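Local coordinates for glycosyl hydrolases family 31 family protein (Aspergillus niger, PDB 6DRU) that releases alpha-xylose from the non-reducing terminal glucose of xyloglucan oligosaccharides as a family 31 alpha-xylosidase, at residues V526-S529 with P535-R538; E539-W544 with M554-S559; G558-Y563 with W575-S580. All blocks are in the same frame, centred on the assembly; numbering follows the deposited sequence.

Overall arrangement
All three interactions lie on the same flank of the family 31 barrel and meet around helix 535-548. Interactions 1 and 2 share that helix: its first turn receives a tryptophan-bearing turn at a partly buried position, and the following turn faces the segment running out of strand 554-555. Interactions 2 and 3 share Gly558 and Ser559, and both are buried. Their chemistry follows their place. Interaction 1 is ring-and-methylene packing without a hydrogen bond across it, whereas interactions 2 and 3 each rest on a tyrosine hydroxyl. Arg560 of interaction 3 packs on Tyr537 and Tyr541, one from each of the other two contacts, and Trp528 touches Leu540.

Interaction 1 (V526-S529 with P535-R538); sequences VWWS and PEYR. With BGC (beta-D-glucopyranose), chain G.
Trp527 and Trp528 fill the central positions of a type I beta turn, closed by Ser529 N to Val526 O at 3.0 Å, which is set against Glu536 and Tyr537 in the first turn of helix 535-548. The turn belongs to the TIM-barrel loop between strand 513-514 and that helix. Trp528 is the main indole of the packing, paired with Glu536. Glu536 CB sits over one face of the Trp528 indole, 3.5 Å from the centroid of the five-membered ring and 19° off the normal, a CH-pi contact; Val526 CG1 lies on the opposite face. Farther round, Trp528 CE3 rests 3.7 Å from Tyr537 CB, while CZ3 meets the edge of the tyrosine ring. The Glu536 chain bends at chi2 (82°), and this turns its carboxylate to the neighbouring indole, with OE2 3.3 Å from Trp527 CZ2 and near the plane of that ring. One face of Trp527 is backed by Trp528 CB, and over the other, toward its rim, lies O4 of a bound glucose. Tyr537 OH is hydrogen-bonded to Gly518 O. No hydrogen bond joins the two segments: aliphatic CH groups meet the indole face, and the carboxylate probably gains mild electrostatic attraction from the positively polarised CH edge of Trp527.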
loop_
_atom_site.group_PDB
_atom_site.type_symbol
_atom_site.label_atom_id
_atom_site.label_comp_id
_atom_site.label_asym_id
_atom_site.label_seq_id
_atom_site.Cartn_x
_atom_site.Cartn_y
_atom_site.Cartn_z
ATOM N N VAL A 526 -35.681 23.597 -15.550
ATOM C CA VAL A 526 -36.912 24.297 -15.197
ATOM C C VAL A 526 -36.723 25.761 -15.576
ATOM O O VAL A 526 -35.919 26.470 -14.958
ATOM C CB VAL A 526 -37.249 24.142 -13.708
ATOM C CG1 VAL A 526 -38.611 24.731 -13.412
ATOM C CG2 VAL A 526 -37.205 22.676 -13.307
ATOM N N TRP A 527 -37.466 26.216 -16.590
ATOM C CA TRP A 527 -37.167 27.506 -17.209
ATOM C C TRP A 527 -37.296 28.657 -16.218
ATOM O O TRP A 527 -36.523 29.621 -16.274
ATOM C CB TRP A 527 -38.076 27.735 -18.420
ATOM C CG TRP A 527 -39.524 27.951 -18.077
ATOM C CD1 TRP A 527 -40.499 27.000 -18.002
ATOM C CD2 TRP A 527 -40.156 29.199 -17.763
ATOM N NE1 TRP A 527 -41.698 27.577 -17.662
ATOM C CE2 TRP A 527 -41.515 28.926 -17.509
ATOM C CE3 TRP A 527 -39.706 30.520 -17.672
ATOM C CZ2 TRP A 527 -42.426 29.925 -17.169
ATOM C CZ3 TRP A 527 -40.612 31.510 -17.335
ATOM C CH2 TRP A 527 -41.957 31.207 -17.088
ATOM N N TRP A 528 -38.257 28.577 -15.300
ATOM C CA TRP A 528 -38.519 29.660 -14.361
ATOM C C TRP A 528 -37.686 29.573 -13.089
ATOM O O TRP A 528 -37.789 30.467 -12.242
ATOM C CB TRP A 528 -40.007 29.696 -13.993
ATOM C CG TRP A 528 -40.536 28.396 -13.461
ATOM C CD1 TRP A 528 -41.221 27.446 -14.160
ATOM C CD2 TRP A 528 -40.418 27.900 -12.121
ATOM N NE1 TRP A 528 -41.542 26.393 -13.339
ATOM C CE2 TRP A 528 -41.060 26.647 -12.082
ATOM C CE3 TRP A 528 -39.835 28.396 -10.950
ATOM C CZ2 TRP A 528 -41.131 25.880 -10.921
ATOM C CZ3 TRP A 528 -39.908 27.633 -9.798
ATOM C CH2 TRP A 528 -40.551 26.390 -9.792
ATOM N N SER A 529 -36.878 28.527 -12.933
ATOM C CA SER A 529 -36.164 28.294 -11.683
ATOM C C SER A 529 -35.278 29.481 -11.325
ATOM O O SER A 529 -34.422 29.893 -12.115
ATOM C CB SER A 529 -35.325 27.020 -11.794
ATOM O OG SER A 529 -34.586 26.788 -10.607
ATOM N N PRO A 535 -43.797 34.788 -12.122
ATOM C CA PRO A 535 -44.759 34.406 -11.076
ATOM C C PRO A 535 -44.549 32.995 -10.562
ATOM O O PRO A 535 -44.896 32.709 -9.409
ATOM C CB PRO A 535 -46.117 34.553 -11.778
ATOM C CG PRO A 535 -45.856 35.438 -12.956
ATOM C CD PRO A 535 -44.461 35.127 -13.390
ATOM N N GLU A 536 -43.986 32.107 -11.384
ATOM C CA GLU A 536 -43.786 30.724 -10.963
ATOM C C GLU A 536 -42.823 30.644 -9.786
ATOM O O GLU A 536 -43.112 29.997 -8.774
ATOM C CB GLU A 536 -43.269 29.886 -12.133
ATOM C CG GLU A 536 -44.277 29.631 -13.245
ATOM C CD GLU A 536 -44.380 30.784 -14.230
ATOM O OE1 GLU A 536 -43.800 31.858 -13.964
ATOM O OE2 GLU A 536 -45.034 30.610 -15.281
ATOM N N TYR A 537 -41.668 31.305 -9.899
ATOM C CA TYR A 537 -40.696 31.262 -8.814
ATOM C C TYR A 537 -41.089 32.168 -7.655
ATOM O O TYR A 537 -40.738 31.880 -6.504
ATOM C CB TYR A 537 -39.304 31.648 -9.314
ATOM C CG TYR A 537 -38.275 31.604 -8.211
ATOM C CD1 TYR A 537 -37.879 30.392 -7.661
ATOM C CD2 TYR A 537 -37.732 32.771 -7.692
ATOM C CE1 TYR A 537 -36.953 30.343 -6.642
ATOM C CE2 TYR A 537 -36.805 32.731 -6.670
ATOM C CZ TYR A 537 -36.421 31.513 -6.151
ATOM O OH TYR A 537 -35.500 31.462 -5.134
ATOM N N ARG A 538 -41.795 33.266 -7.930
ATOM C CA ARG A 538 -42.301 34.101 -6.847
ATOM C C ARG A 538 -43.190 33.299 -5.905
ATOM O O ARG A 538 -43.162 33.504 -4.686
ATOM C CB ARG A 538 -43.056 35.300 -7.418
ATOM C CG ARG A 538 -42.159 36.420 -7.910
ATOM C CD ARG A 538 -42.921 37.366 -8.814
ATOM N NE ARG A 538 -42.232 38.641 -8.975
ATOM C CZ ARG A 538 -42.702 39.658 -9.689
ATOM N NH1 ARG A 538 -43.865 39.546 -10.314
ATOM N NH2 ARG A 538 -42.009 40.785 -9.778
HETATM C C2 BGC G . -44.507 31.228 -20.574
HETATM C C3 BGC G . -44.027 29.791 -20.406
HETATM C C4 BGC G . -43.063 29.403 -21.521
HETATM C C5 BGC G . -41.975 30.456 -21.691
HETATM C C6 BGC G . -41.055 30.107 -22.856
HETATM C C1 BGC G . -43.331 32.172 -20.802
HETATM O O2 BGC G . -45.224 31.632 -19.403
HETATM O O3 BGC G . -45.155 28.908 -20.421
HETATM O O4 BGC G . -42.462 28.141 -21.213
HETATM O O5 BGC G . -42.576 31.727 -21.926
HETATM O O6 BGC G . -39.696 30.100 -22.404
#

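Interaction 2 (E539-W544 with M554-S559); sequences ELYVRW and MRTHGS. With XYS (alpha-D-xylopyranose), chain N; BGC (beta-D-glucopyranose), chain F; BGC (beta-D-glucopyranose), chain B.
Tyr541 and Thr556 make nearly all of this contact, a single buried meeting of two hydroxyl groups. The tyrosine reaches out from helix 535-548 with CG anti to the backbone N (chi1 180°), a torsion that carries the ring off the helix and brings the phenol oxygen to the neighbouring segment. There Tyr541 OH and Thr556 OG1 lie 2.8 Å apart and share a hydrogen bond in which either could be the donor. The threonine oxygen approaches at the edge of the ring, near its plane, and stands 3.7 Å from Tyr541 CE1. Thr556 CB, at 3.6 Å from Tyr541 OH, follows behind it, and the two side chains cross at about a right angle. Thr556 OG1 has a second partner in Asn572 ND2, so two bonds grip this buried oxygen. The ring of Tyr541 is stacked on that of Tyr577.

In the TIM barrel, strand 554-555 pairs in parallel with strand 252-254, and helix 535-548 lies between strand 513-514 and strand 554-555 in the chain. The contact therefore ties a barrel helix to the chain just beyond the strand that follows it, where the polypeptide runs into the sugar site. The very next residue, His557, whose CB turns away from the helix, reaches the xylose with its ring. His557 NE2 lies 3.1 Å from xylose O4 and 3.0 Å from xylose O3, and the two sugar hydroxyls share this one nitrogen in hydrogen bonding. Asp285, Arg470 and Asp487, the last being the proton donor, also bind this sugar. Two residues on, Ser559 OG is hydrogen-bonded to O2 of the chain F glucose at 3.1 Å.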
loop_
_atom_site.group_PDB
_atom_site.type_symbol
_atom_site.label_atom_id
_atom_site.label_comp_id
_atom_site.label_asym_id
_atom_site.label_seq_id
_atom_site.Cartn_x
_atom_site.Cartn_y
_atom_site.Cartn_z
ATOM N N GLU A 539 -43.987 32.379 -6.455
ATOM C CA GLU A 539 -44.796 31.503 -5.613
ATOM C C GLU A 539 -43.914 30.593 -4.767
ATOM O O GLU A 539 -44.119 30.459 -3.555
ATOM C CB GLU A 539 -45.745 30.675 -6.481
ATOM C CG GLU A 539 -46.648 29.738 -5.694
ATOM C CD GLU A 539 -47.339 28.718 -6.575
ATOM O OE1 GLU A 539 -46.967 28.608 -7.763
ATOM O OE2 GLU A 539 -48.256 28.025 -6.083
ATOM N N LEU A 540 -42.916 29.966 -5.395
ATOM C CA LEU A 540 -42.020 29.067 -4.671
ATOM C C LEU A 540 -41.272 29.796 -3.563
ATOM O O LEU A 540 -41.137 29.274 -2.450
ATOM C CB LEU A 540 -41.037 28.416 -5.643
ATOM C CG LEU A 540 -39.947 27.537 -5.024
ATOM C CD1 LEU A 540 -40.548 26.440 -4.154
ATOM C CD2 LEU A 540 -39.065 26.941 -6.110
ATOM N N TYR A 541 -40.771 31.002 -3.847
ATOM C CA TYR A 541 -39.987 31.721 -2.850
ATOM C C TYR A 541 -40.830 32.092 -1.636
ATOM O O TYR A 541 -40.366 31.984 -0.495
ATOM C CB TYR A 541 -39.361 32.973 -3.463
ATOM C CG TYR A 541 -38.539 33.759 -2.468
ATOM C CD1 TYR A 541 -37.249 33.363 -2.142
ATOM C CD2 TYR A 541 -39.055 34.886 -1.841
ATOM C CE1 TYR A 541 -36.494 34.071 -1.226
ATOM C CE2 TYR A 541 -38.308 35.599 -0.924
ATOM C CZ TYR A 541 -37.028 35.186 -0.622
ATOM O OH TYR A 541 -36.276 35.891 0.290
ATOM N N VAL A 542 -42.068 32.536 -1.859
ATOM C CA VAL A 542 -42.913 32.947 -0.741
ATOM C C VAL A 542 -43.268 31.748 0.128
ATOM O O VAL A 542 -43.307 31.847 1.360
ATOM C CB VAL A 542 -44.164 33.676 -1.262
ATOM C CG1 VAL A 542 -45.172 33.876 -0.143
ATOM C CG2 VAL A 542 -43.773 35.018 -1.863
ATOM N N ARG A 543 -43.515 30.592 -0.494
ATOM C CA ARG A 543 -43.702 29.367 0.276
ATOM C C ARG A 543 -42.445 29.023 1.065
ATOM O O ARG A 543 -42.520 28.637 2.238
ATOM C CB ARG A 543 -44.079 28.213 -0.652
ATOM C CG ARG A 543 -45.415 28.370 -1.358
ATOM C CD ARG A 543 -46.568 28.323 -0.373
ATOM N NE ARG A 543 -47.839 28.089 -1.047
ATOM C CZ ARG A 543 -49.010 28.013 -0.424
ATOM N NH1 ARG A 543 -49.072 28.153 0.893
ATOM N NH2 ARG A 543 -50.119 27.795 -1.118
ATOM N N TRP A 544 -41.277 29.162 0.433
ATOM C CA TRP A 544 -40.017 28.809 1.080
ATOM C C TRP A 544 -39.676 29.791 2.196
ATOM O O TRP A 544 -39.296 29.384 3.300
ATOM C CB TRP A 544 -38.906 28.764 0.031
ATOM C CG TRP A 544 -37.793 27.810 0.329
ATOM C CD1 TRP A 544 -37.212 27.573 1.540
ATOM C CD2 TRP A 544 -37.119 26.965 -0.612
ATOM N NE1 TRP A 544 -36.219 26.632 1.412
ATOM C CE2 TRP A 544 -36.142 26.243 0.100
ATOM C CE3 TRP A 544 -37.248 26.749 -1.987
ATOM C CZ2 TRP A 544 -35.300 25.321 -0.516
ATOM C CZ3 TRP A 544 -36.410 25.834 -2.597
ATOM C CH2 TRP A 544 -35.450 25.131 -1.863
ATOM N N MET A 554 -33.727 31.982 10.677
ATOM C CA MET A 554 -34.406 32.456 9.478
ATOM C C MET A 554 -33.411 33.255 8.645
ATOM O O MET A 554 -33.004 34.354 9.036
ATOM C CB MET A 554 -35.624 33.302 9.841
ATOM C CG MET A 554 -36.492 33.676 8.653
ATOM S SD MET A 554 -37.662 34.991 9.033
ATOM C CE MET A 554 -38.507 35.149 7.463
ATOM N N ARG A 555 -33.015 32.701 7.500
ATOM C CA ARG A 555 -32.038 33.343 6.631
ATOM C C ARG A 555 -32.404 33.080 5.179
ATOM O O ARG A 555 -32.728 31.947 4.811
ATOM C CB ARG A 555 -30.616 32.842 6.920
ATOM C CG ARG A 555 -29.640 33.038 5.767
ATOM C CD ARG A 555 -28.233 32.586 6.138
ATOM N NE ARG A 555 -27.408 32.325 4.960
ATOM C CZ ARG A 555 -27.382 31.163 4.316
ATOM N NH1 ARG A 555 -28.137 30.162 4.742
ATOM N NH2 ARG A 555 -26.607 30.998 3.251
ATOM N N THR A 556 -32.351 34.129 4.366
ATOM C CA THR A 556 -32.554 34.028 2.929
ATOM C C THR A 556 -31.220 34.193 2.216
ATOM O O THR A 556 -30.359 34.963 2.655
ATOM C CB THR A 556 -33.560 35.075 2.437
ATOM O OG1 THR A 556 -33.733 34.947 1.020
ATOM C CG2 THR A 556 -33.088 36.488 2.774
ATOM N N HIS A 557 -31.054 33.461 1.119
ATOM C CA HIS A 557 -29.812 33.452 0.360
ATOM C C HIS A 557 -30.057 32.689 -0.933
ATOM O O HIS A 557 -30.957 31.849 -1.011
ATOM C CB HIS A 557 -28.668 32.809 1.157
ATOM C CG HIS A 557 -27.380 32.713 0.401
ATOM N ND1 HIS A 557 -26.690 33.822 -0.038
ATOM C CD2 HIS A 557 -26.660 31.640 -0.001
ATOM C CE1 HIS A 557 -25.599 33.437 -0.675
ATOM N NE2 HIS A 557 -25.557 32.117 -0.666
ATOM N N GLY A 558 -29.258 32.998 -1.943
ATOM C CA GLY A 558 -29.340 32.284 -3.200
ATOM C C GLY A 558 -28.695 33.065 -4.319
ATOM O O GLY A 558 -28.337 34.234 -4.176
ATOM N N SER A 559 -28.546 32.382 -5.452
ATOM C CA SER A 559 -28.019 32.970 -6.680
ATOM C C SER A 559 -29.187 33.041 -7.662
ATOM O O SER A 559 -29.472 32.083 -8.382
ATOM C CB SER A 559 -26.853 32.153 -7.233
ATOM O OG SER A 559 -26.259 32.796 -8.348
HETATM C C1 XYS N . -20.880 28.142 -2.023
HETATM C C2 XYS N . -21.886 28.351 -0.915
HETATM C C3 XYS N . -22.827 29.468 -1.307
HETATM C C4 XYS N . -22.028 30.697 -1.682
HETATM C C5 XYS N . -20.985 30.323 -2.713
HETATM O O1 XYS N . -21.557 27.819 -3.215
HETATM O O2 XYS N . -22.611 27.163 -0.704
HETATM O O3 XYS N . -23.680 29.770 -0.228
HETATM O O4 XYS N . -22.892 31.668 -2.223
HETATM O O5 XYS N . -20.133 29.323 -2.199
HETATM C C2 BGC F . -23.818 29.761 -8.875
HETATM C C3 BGC F . -22.574 28.978 -8.637
HETATM C C4 BGC F . -22.738 27.547 -9.177
HETATM C C5 BGC F . -23.215 27.588 -10.598
HETATM C C6 BGC F . -23.450 26.168 -11.095
HETATM C C1 BGC F . -24.157 29.678 -10.342
HETATM O O2 BGC F . -23.614 31.142 -8.499
HETATM O O3 BGC F . -22.316 28.936 -7.279
HETATM O O4 BGC F . -21.500 26.876 -9.136
HETATM O O5 BGC F . -24.425 28.314 -10.675
HETATM O O6 BGC F . -23.764 26.199 -12.469
HETATM C C2 BGC B . -27.005 29.944 -14.015
HETATM C C3 BGC B . -26.552 29.540 -12.655
HETATM C C4 BGC B . -25.646 30.629 -12.056
HETATM C C5 BGC B . -26.333 31.963 -12.141
HETATM C C6 BGC B . -25.414 33.041 -11.577
HETATM C C1 BGC B . -27.625 31.320 -13.947
HETATM O O1 BGC B . -28.073 31.689 -15.209
HETATM O O2 BGC B . -27.976 28.990 -14.499
HETATM O O3 BGC B . -25.854 28.350 -12.747
HETATM O O4 BGC B . -25.366 30.337 -10.705
HETATM O O5 BGC B . -26.646 32.260 -13.490
HETATM O O6 BGC B . -24.799 33.743 -12.633
#

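Interaction 3 (G558-Y563 with W575-S580); sequences GSRTCY and WSYGAS. With BGC (beta-D-glucopyranose), chain F; BGC (beta-D-glucopyranose), chain B.
Arg560 and Tyr577 meet across a long loop that leads from strand 554-555 to helix 582-594. Ahead of the arginine the main chain is anchored by hydrogen bonds, Gly558 to Leu257 and Ser559 to Phe520. The chain of Arg560 then bends at chi2 (-74°), which turns NE to the tyrosine. Arg560 NE donates to Tyr577 OH at 3.1 Å, with a fairly straight N-H...O angle of 163°, although the position of that hydroxyl is less certain. The oxygen comes in at the guanidinium edge, near its plane, and the tyrosine ring is turned 67° away from that plane. The single N-H of NE is shared, with Asn572 OD1 as its weak second acceptor. Around the same group, NH1 bonds to Gly519 O, and a weak bond runs from NH2 to His557 O. Past the arginine, Thr561 is held by main-chain bonds to Gly530 and Ile532, and Cys562 forms a disulfide with Cys570. The contact joins two parts of the loop after a barrel strand, beside the sugar site, and Arg560 also packs on Tyr537 and Tyr541 of helix 535-548. The acceptors named here are a phenol, an amide and main-chain carbonyls rather than carboxylates, which implies that the buried positive charge is probably stabilised by neutral dipoles, and these probably also fix the rotation of the guanidinium.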
loop_
_atom_site.group_PDB
_atom_site.type_symbol
_atom_site.label_atom_id
_atom_site.label_comp_id
_atom_site.label_asym_id
_atom_site.label_seq_id
_atom_site.Cartn_x
_atom_site.Cartn_y
_atom_site.Cartn_z
ATOM N N GLY A 558 -29.258 32.998 -1.943
ATOM C CA GLY A 558 -29.340 32.284 -3.200
ATOM C C GLY A 558 -28.695 33.065 -4.319
ATOM O O GLY A 558 -28.337 34.234 -4.176
ATOM N N SER A 559 -28.546 32.382 -5.452
ATOM C CA SER A 559 -28.019 32.970 -6.680
ATOM C C SER A 559 -29.187 33.041 -7.662
ATOM O O SER A 559 -29.472 32.083 -8.382
ATOM C CB SER A 559 -26.853 32.153 -7.233
ATOM O OG SER A 559 -26.259 32.796 -8.348
ATOM N N ARG A 560 -29.863 34.182 -7.678
ATOM C CA ARG A 560 -31.081 34.351 -8.454
ATOM C C ARG A 560 -30.769 34.771 -9.886
ATOM O O ARG A 560 -29.688 35.279 -10.195
ATOM C CB ARG A 560 -31.992 35.393 -7.801
ATOM C CG ARG A 560 -32.277 35.147 -6.329
ATOM C CD ARG A 560 -33.248 33.997 -6.133
ATOM N NE ARG A 560 -33.535 33.772 -4.721
ATOM C CZ ARG A 560 -33.067 32.744 -4.019
ATOM N NH1 ARG A 560 -32.302 31.833 -4.606
ATOM N NH2 ARG A 560 -33.378 32.621 -2.736
ATOM N N THR A 561 -31.741 34.549 -10.763
ATOM C CA THR A 561 -31.761 35.125 -12.097
ATOM C C THR A 561 -32.965 36.054 -12.206
ATOM O O THR A 561 -33.866 36.037 -11.364
ATOM C CB THR A 561 -31.793 34.033 -13.179
ATOM O OG1 THR A 561 -31.887 34.639 -14.474
ATOM C CG2 THR A 561 -32.960 33.087 -12.970
ATOM N N CYS A 562 -32.974 36.890 -13.241
ATOM C CA CYS A 562 -33.987 37.932 -13.336
ATOM C C CYS A 562 -34.022 38.482 -14.755
ATOM O O CYS A 562 -33.119 38.244 -15.560
ATOM C CB CYS A 562 -33.724 39.051 -12.320
ATOM S SG CYS A 562 -32.124 39.900 -12.483
ATOM N N TYR A 563 -35.096 39.217 -15.050
ATOM C CA TYR A 563 -35.232 39.923 -16.317
ATOM C C TYR A 563 -34.733 41.360 -16.254
ATOM O O TYR A 563 -34.366 41.919 -17.294
ATOM C CB TYR A 563 -36.697 39.933 -16.766
ATOM C CG TYR A 563 -37.254 38.580 -17.154
ATOM C CD1 TYR A 563 -36.450 37.613 -17.744
ATOM C CD2 TYR A 563 -38.592 38.273 -16.932
ATOM C CE1 TYR A 563 -36.965 36.375 -18.102
ATOM C CE2 TYR A 563 -39.115 37.041 -17.284
ATOM C CZ TYR A 563 -38.299 36.096 -17.867
ATOM O OH TYR A 563 -38.822 34.870 -18.218
ATOM N N TRP A 575 -38.498 43.174 -1.041
ATOM C CA TRP A 575 -39.258 43.978 -1.986
ATOM C C TRP A 575 -38.936 43.643 -3.437
ATOM O O TRP A 575 -39.351 44.377 -4.338
ATOM C CB TRP A 575 -39.002 45.463 -1.732
ATOM C CG TRP A 575 -37.552 45.785 -1.625
ATOM C CD1 TRP A 575 -36.691 46.042 -2.650
ATOM C CD2 TRP A 575 -36.785 45.888 -0.420
ATOM N NE1 TRP A 575 -35.434 46.294 -2.159
ATOM C CE2 TRP A 575 -35.465 46.208 -0.792
ATOM C CE3 TRP A 575 -37.087 45.741 0.937
ATOM C CZ2 TRP A 575 -34.447 46.383 0.144
ATOM C CZ3 TRP A 575 -36.076 45.917 1.865
ATOM C CH2 TRP A 575 -34.771 46.234 1.465
ATOM N N SER A 576 -38.206 42.559 -3.685
ATOM C CA SER A 576 -37.733 42.223 -5.020
ATOM C C SER A 576 -38.552 41.127 -5.688
ATOM O O SER A 576 -38.146 40.623 -6.741
ATOM C CB SER A 576 -36.259 41.814 -4.963
ATOM O OG SER A 576 -35.474 42.817 -4.343
ATOM N N TYR A 577 -39.692 40.747 -5.113
ATOM C CA TYR A 577 -40.472 39.618 -5.607
ATOM C C TYR A 577 -41.880 40.032 -6.016
ATOM O O TYR A 577 -42.820 39.242 -5.918
ATOM C CB TYR A 577 -40.522 38.505 -4.561
ATOM C CG TYR A 577 -39.195 37.814 -4.366
ATOM C CD1 TYR A 577 -38.227 38.351 -3.526
ATOM C CD2 TYR A 577 -38.904 36.632 -5.031
ATOM C CE1 TYR A 577 -37.010 37.727 -3.351
ATOM C CE2 TYR A 577 -37.690 35.999 -4.861
ATOM C CZ TYR A 577 -36.746 36.551 -4.020
ATOM O OH TYR A 577 -35.535 35.924 -3.849
ATOM N N GLY A 578 -42.038 41.259 -6.481
ATOM C CA GLY A 578 -43.339 41.740 -6.898
ATOM C C GLY A 578 -44.019 42.553 -5.814
ATOM O O GLY A 578 -43.872 42.295 -4.614
ATOM N N ALA A 579 -44.784 43.560 -6.244
ATOM C CA ALA A 579 -45.452 44.439 -5.290
ATOM C C ALA A 579 -46.472 43.686 -4.447
ATOM O O ALA A 579 -46.655 44.007 -3.267
ATOM C CB ALA A 579 -46.122 45.600 -6.025
ATOM N N SER A 580 -47.140 42.686 -5.027
ATOM C CA SER A 580 -48.149 41.939 -4.281
ATOM C C SER A 580 -47.525 41.033 -3.229
ATOM O O SER A 580 -48.173 40.715 -2.225
ATOM C CB SER A 580 -49.008 41.113 -5.239
ATOM O OG SER A 580 -48.213 40.209 -5.988
HETATM C C2 BGC F . -23.818 29.761 -8.875
HETATM C C3 BGC F . -22.574 28.978 -8.637
HETATM C C4 BGC F . -22.738 27.547 -9.177
HETATM C C5 BGC F . -23.215 27.588 -10.598
HETATM C C6 BGC F . -23.450 26.168 -11.095
HETATM C C1 BGC F . -24.157 29.678 -10.342
HETATM O O2 BGC F . -23.614 31.142 -8.499
HETATM O O3 BGC F . -22.316 28.936 -7.279
HETATM O O4 BGC F . -21.500 26.876 -9.136
HETATM O O5 BGC F . -24.425 28.314 -10.675
HETATM O O6 BGC F . -23.764 26.199 -12.469
HETATM C C2 BGC B . -27.005 29.944 -14.015
HETATM C C3 BGC B . -26.552 29.540 -12.655
HETATM C C4 BGC B . -25.646 30.629 -12.056
HETATM C C5 BGC B . -26.333 31.963 -12.141
HETATM C C6 BGC B . -25.414 33.041 -11.577
HETATM C C1 BGC B . -27.625 31.320 -13.947
HETATM O O1 BGC B . -28.073 31.689 -15.209
HETATM O O2 BGC B . -27.976 28.990 -14.499
HETATM O O3 BGC B . -25.854 28.350 -12.747
HETATM O O4 BGC B . -25.366 30.337 -10.705
HETATM O O5 BGC B . -26.646 32.260 -13.490
HETATM O O6 BGC B . -24.799 33.743 -12.633
#